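Local coordinates for protein HMG-CoA Lyase (Bacillus subtilis subsp. subtilis, PDB 1YDO) that belongs to the HMGL-like family of TIM-barrel proteins, folding as a ring of parallel strands surrounded by helices, at residues A[45-50]-A[75-80]; A[105-110]-A[149-154]. All coordinates share one frame; numbering follows the deposited sequence.

Overall arrangement
Following the chain from the N terminus, strand 44-49 is the second strand of the barrel and strand 76-80 the third. Contact 1 joins them edge to edge, closing a loop that contains helix 62-68. The chain then passes through helix 84-93 and strand 97-103 before contact 2 opens at the short helix 106-110. Contact 2 closes a second loop, through helix 117-133 and strand 137-143, and ties the segments following two neighbouring strands to each other. The two loops lie in series, neither nested nor crossed. Contact 1 is buried in the barrel wall, whereas contact 2 is only partly buried; their centres are 26 Å apart, on opposite sides of the chain's centre.

Contact 1. Residues A[45-50]-A[75-80]; sequences IEITSF and VTYAAL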
# COMPACT_ATOMS: atom_id res chain seq x y z
N ILE A 45 -21.85 -2.67 -8.30
CA ILE A 45 -21.60 -3.71 -7.31
C ILE A 45 -21.85 -5.12 -7.84
O ILE A 45 -22.97 -5.43 -8.22
CB ILE A 45 -22.54 -3.55 -6.12
CG1 ILE A 45 -22.45 -2.15 -5.54
CG2 ILE A 45 -22.21 -4.60 -5.09
CD1 ILE A 45 -23.33 -1.97 -4.33
N GLU A 46 -20.83 -5.97 -7.87
CA GLU A 46 -21.07 -7.34 -8.31
C GLU A 46 -21.69 -8.08 -7.14
O GLU A 46 -20.97 -8.62 -6.30
CB GLU A 46 -19.78 -8.03 -8.68
CG GLU A 46 -19.17 -7.51 -9.93
CD GLU A 46 -18.14 -8.48 -10.50
OE1 GLU A 46 -17.44 -8.11 -11.47
OE2 GLU A 46 -18.04 -9.62 -9.98
N ILE A 47 -23.01 -8.12 -7.07
CA ILE A 47 -23.69 -8.79 -5.96
C ILE A 47 -23.34 -10.25 -5.77
O ILE A 47 -23.30 -10.73 -4.64
CB ILE A 47 -25.20 -8.68 -6.11
CG1 ILE A 47 -25.63 -9.33 -7.42
CG2 ILE A 47 -25.62 -7.22 -6.09
CD1 ILE A 47 -27.13 -9.41 -7.59
N THR A 48 -23.07 -10.97 -6.86
CA THR A 48 -22.74 -12.39 -6.74
C THR A 48 -22.25 -13.01 -8.03
O THR A 48 -22.10 -12.32 -9.05
CB THR A 48 -23.97 -13.19 -6.31
OG1 THR A 48 -23.62 -14.58 -6.20
CG2 THR A 48 -25.06 -13.04 -7.36
N SER A 49 -22.01 -14.32 -7.99
CA SER A 49 -21.54 -15.08 -9.15
C SER A 49 -22.50 -16.22 -9.45
O SER A 49 -22.97 -16.91 -8.54
CB SER A 49 -20.15 -15.66 -8.90
OG SER A 49 -19.85 -16.70 -9.81
N PHE A 50 -22.79 -16.42 -10.73
CA PHE A 50 -23.69 -17.49 -11.13
C PHE A 50 -22.95 -18.70 -11.66
O PHE A 50 -23.43 -19.39 -12.56
CB PHE A 50 -24.70 -16.99 -12.17
CG PHE A 50 -25.75 -16.12 -11.59
CD1 PHE A 50 -25.61 -14.75 -11.57
CD2 PHE A 50 -26.87 -16.68 -10.98
CE1 PHE A 50 -26.57 -13.93 -10.96
CE2 PHE A 50 -27.83 -15.88 -10.37
CZ PHE A 50 -27.68 -14.51 -10.35
N VAL A 75 -27.46 2.69 -9.44
CA VAL A 75 -26.53 1.65 -9.08
C VAL A 75 -26.58 0.55 -10.09
O VAL A 75 -27.66 0.10 -10.46
CB VAL A 75 -26.85 1.06 -7.71
CG1 VAL A 75 -25.78 0.05 -7.32
CG2 VAL A 75 -26.93 2.17 -6.67
N THR A 76 -25.42 0.10 -10.55
CA THR A 76 -25.38 -0.97 -11.53
C THR A 76 -25.04 -2.27 -10.80
O THR A 76 -23.92 -2.44 -10.33
CB THR A 76 -24.31 -0.68 -12.61
OG1 THR A 76 -24.53 0.63 -13.15
CG2 THR A 76 -24.40 -1.69 -13.74
N TYR A 77 -26.00 -3.18 -10.71
CA TYR A 77 -25.78 -4.47 -10.05
C TYR A 77 -25.36 -5.51 -11.08
O TYR A 77 -26.11 -5.85 -12.00
CB TYR A 77 -27.05 -4.90 -9.31
CG TYR A 77 -27.43 -3.96 -8.18
CD1 TYR A 77 -26.94 -4.16 -6.89
CD2 TYR A 77 -28.22 -2.84 -8.42
CE1 TYR A 77 -27.22 -3.26 -5.86
CE2 TYR A 77 -28.51 -1.93 -7.41
CZ TYR A 77 -28.01 -2.15 -6.13
OH TYR A 77 -28.27 -1.23 -5.15
N ALA A 78 -24.14 -6.01 -10.92
CA ALA A 78 -23.60 -6.99 -11.85
C ALA A 78 -23.33 -8.33 -11.18
O ALA A 78 -23.26 -8.42 -9.95
CB ALA A 78 -22.31 -6.45 -12.49
N ALA A 79 -23.16 -9.36 -11.99
CA ALA A 79 -22.87 -10.68 -11.48
C ALA A 79 -21.96 -11.40 -12.46
O ALA A 79 -21.94 -11.11 -13.65
CB ALA A 79 -24.14 -11.45 -11.31
N LEU A 80 -21.18 -12.33 -11.94
CA LEU A 80 -20.29 -13.07 -12.79
C LEU A 80 -21.12 -14.10 -13.55
O LEU A 80 -21.93 -14.79 -12.95
CB LEU A 80 -19.24 -13.77 -11.96
CG LEU A 80 -17.96 -14.09 -12.73
CD1 LEU A 80 -17.24 -12.79 -13.05
CD2 LEU A 80 -17.09 -14.99 -11.90
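I45 and Y77 pair in parallel as neighbouring strands of the TIM barrel, joined through helix 62-68 in a right-handed beta-alpha-beta crossover. I45 uses both backbone polar groups: its N donates to T76 O at 2.9 Å, and its O accepts from A78 N at 3.0 Å, with the donor above the carbonyl plane. Further along, T48 O takes L80 N on an in-plane lone pair (3.0 Å), and L80 O receives F50 N at 2.9 Å in a nearly straight bond (168° at the hydrogen). From the E46-A78 pair to the S49-L80 pair, strand 45-49 advances three residues and strand 76-80 two; the helical backbone angles of I47 accommodate the extra one.

Three buried polar side chains, E46, S49 and Y77, have partners beyond the two segments. E46, on the same sheet face as A78 and L80, forms a salt bridge through OE2 with R15, while S49 OG bonds to V51 N. Y77 OH is held by S38 OG and E72 N. Y77 and A79 lie on the opposite face, where I47 CG2 meets the edge of the Y77 ring and A79 CB lies 3.5 Å from F50 CE1, at the phenyl edge.

Contact 2. Residues A[105-110]-A[149-154]; sequences SETHNR and PYEKDV
T107 and Y150 bring the two backbones to a CA-CA separation of 6.6 Å, with S105 and V154 at a similar 6.8 Å. Segment 105-110 spans the short helix 106-110 and the N-cap residue ahead of it; segment 149-154 is irregular loop. Side chains bridge the gap, chiefly that of E151. With CG beside the backbone N (chi1 -59°) and the chain extended beyond it, E151 delivers its carboxylate to the helix N terminus. There OE1 accepts two bonds from one residue: T107 N at 2.9 Å, almost straight at 171°, and T107 OG1 at 2.7 Å, which meets the anti lone pair. A water completes a bridge, accepting from E106 N and donating to E151 OE2.

S105 is the N-cap, its OG accepting from H108 N at 2.9 Å, so the first three amides of the helix are served in turn by water, E151 and S105. The amides at the helix N terminus would probably favour a charged E151. In the TIM barrel this is the region beyond the C-terminal ends of the adjacent strands 97-103 and 137-143. The carboxylate of E106 leads away from the loop, and its OE2 bonds to T117.

Beside this polar site the side chains meet by van der Waals packing. The methyl CG2 of T107 rests 3.6 Å from Y150 CB, while the edge of the tyrosine ring faces the backbone of H108, CD1 lying 3.8 Å from H108 CA. The side chain of H108 crosses those of P149 and Y150 at about a right angle, and P149 CG sits over the centre of the Y150 ring.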
# COMPACT_ATOMS: atom_id res chain seq x y z
N SER A 105 -3.42 -16.38 -19.65
CA SER A 105 -2.51 -17.52 -19.61
C SER A 105 -3.28 -18.80 -19.95
O SER A 105 -4.36 -19.06 -19.40
CB SER A 105 -1.89 -17.66 -18.22
OG SER A 105 -1.71 -19.02 -17.89
N GLU A 106 -2.74 -19.59 -20.87
CA GLU A 106 -3.39 -20.84 -21.27
C GLU A 106 -3.47 -21.78 -20.07
O GLU A 106 -4.54 -22.30 -19.75
CB GLU A 106 -2.60 -21.51 -22.39
CG GLU A 106 -3.37 -22.59 -23.15
CD GLU A 106 -4.27 -22.02 -24.22
OE1 GLU A 106 -5.24 -22.72 -24.61
OE2 GLU A 106 -4.00 -20.89 -24.69
N THR A 107 -2.34 -21.98 -19.41
CA THR A 107 -2.26 -22.87 -18.26
C THR A 107 -3.25 -22.50 -17.16
O THR A 107 -3.96 -23.35 -16.64
CB THR A 107 -0.84 -22.88 -17.66
OG1 THR A 107 0.11 -23.10 -18.71
CG2 THR A 107 -0.70 -23.99 -16.63
N HIS A 108 -3.29 -21.21 -16.82
CA HIS A 108 -4.20 -20.73 -15.79
C HIS A 108 -5.65 -20.95 -16.20
O HIS A 108 -6.48 -21.38 -15.41
CB HIS A 108 -3.99 -19.24 -15.52
CG HIS A 108 -4.86 -18.70 -14.43
ND1 HIS A 108 -4.75 -19.12 -13.11
CD2 HIS A 108 -5.84 -17.77 -14.44
CE1 HIS A 108 -5.63 -18.48 -12.37
NE2 HIS A 108 -6.31 -17.65 -13.15
N ASN A 109 -5.95 -20.63 -17.45
CA ASN A 109 -7.30 -20.77 -17.96
C ASN A 109 -7.72 -22.23 -17.90
O ASN A 109 -8.73 -22.59 -17.28
CB ASN A 109 -7.37 -20.27 -19.40
CG ASN A 109 -8.77 -19.91 -19.83
OD1 ASN A 109 -9.19 -20.23 -20.94
ND2 ASN A 109 -9.50 -19.23 -18.95
N ARG A 110 -6.94 -23.08 -18.56
CA ARG A 110 -7.24 -24.51 -18.59
C ARG A 110 -7.31 -25.10 -17.18
O ARG A 110 -8.03 -26.08 -16.94
CB ARG A 110 -6.20 -25.25 -19.43
CG ARG A 110 -6.34 -26.78 -19.41
CD ARG A 110 -6.01 -27.38 -20.77
NE ARG A 110 -7.04 -27.10 -21.77
CZ ARG A 110 -8.31 -27.49 -21.66
NH1 ARG A 110 -9.18 -27.19 -22.62
NH2 ARG A 110 -8.70 -28.19 -20.61
N PRO A 149 0.58 -17.58 -12.21
CA PRO A 149 1.14 -18.36 -11.11
C PRO A 149 1.82 -19.64 -11.62
O PRO A 149 2.64 -20.26 -10.93
CB PRO A 149 -0.08 -18.64 -10.23
CG PRO A 149 -1.19 -18.73 -11.22
CD PRO A 149 -0.90 -17.56 -12.13
N TYR A 150 1.46 -20.03 -12.84
CA TYR A 150 1.99 -21.23 -13.46
C TYR A 150 3.00 -20.91 -14.56
O TYR A 150 4.15 -21.36 -14.52
CB TYR A 150 0.84 -22.04 -14.06
CG TYR A 150 -0.26 -22.38 -13.07
CD1 TYR A 150 -1.59 -22.16 -13.39
CD2 TYR A 150 0.03 -22.96 -11.83
CE1 TYR A 150 -2.61 -22.52 -12.53
CE2 TYR A 150 -0.98 -23.33 -10.95
CZ TYR A 150 -2.30 -23.10 -11.32
OH TYR A 150 -3.32 -23.50 -10.49
N GLU A 151 2.58 -20.12 -15.54
CA GLU A 151 3.47 -19.75 -16.64
C GLU A 151 4.40 -18.63 -16.24
O GLU A 151 5.29 -18.25 -17.00
CB GLU A 151 2.66 -19.34 -17.86
CG GLU A 151 1.74 -20.41 -18.37
CD GLU A 151 1.13 -20.06 -19.70
OE1 GLU A 151 0.25 -20.81 -20.17
OE2 GLU A 151 1.53 -19.03 -20.29
N LYS A 152 4.20 -18.10 -15.04
CA LYS A 152 5.01 -17.00 -14.52
C LYS A 152 4.93 -15.76 -15.41
O LYS A 152 4.16 -14.85 -15.14
CB LYS A 152 6.47 -17.44 -14.38
CG LYS A 152 7.13 -16.95 -13.10
CD LYS A 152 6.41 -17.49 -11.87
CE LYS A 152 6.41 -19.02 -11.83
NZ LYS A 152 5.61 -19.59 -10.70
N ASP A 153 5.72 -15.73 -16.47
CA ASP A 153 5.71 -14.58 -17.36
C ASP A 153 4.59 -14.69 -18.40
O ASP A 153 4.26 -15.78 -18.85
CB ASP A 153 7.06 -14.46 -18.07
CG ASP A 153 7.39 -13.04 -18.45
OD1 ASP A 153 8.04 -12.35 -17.63
OD2 ASP A 153 6.99 -12.61 -19.57
N VAL A 154 4.01 -13.55 -18.77
CA VAL A 154 2.95 -13.54 -19.78
C VAL A 154 3.24 -12.45 -20.81
O VAL A 154 3.30 -11.27 -20.47
CB VAL A 154 1.57 -13.25 -19.16
CG1 VAL A 154 0.51 -13.28 -20.25
CG2 VAL A 154 1.26 -14.26 -18.08
O HOH W 1 -0.30 -18.49 -22.09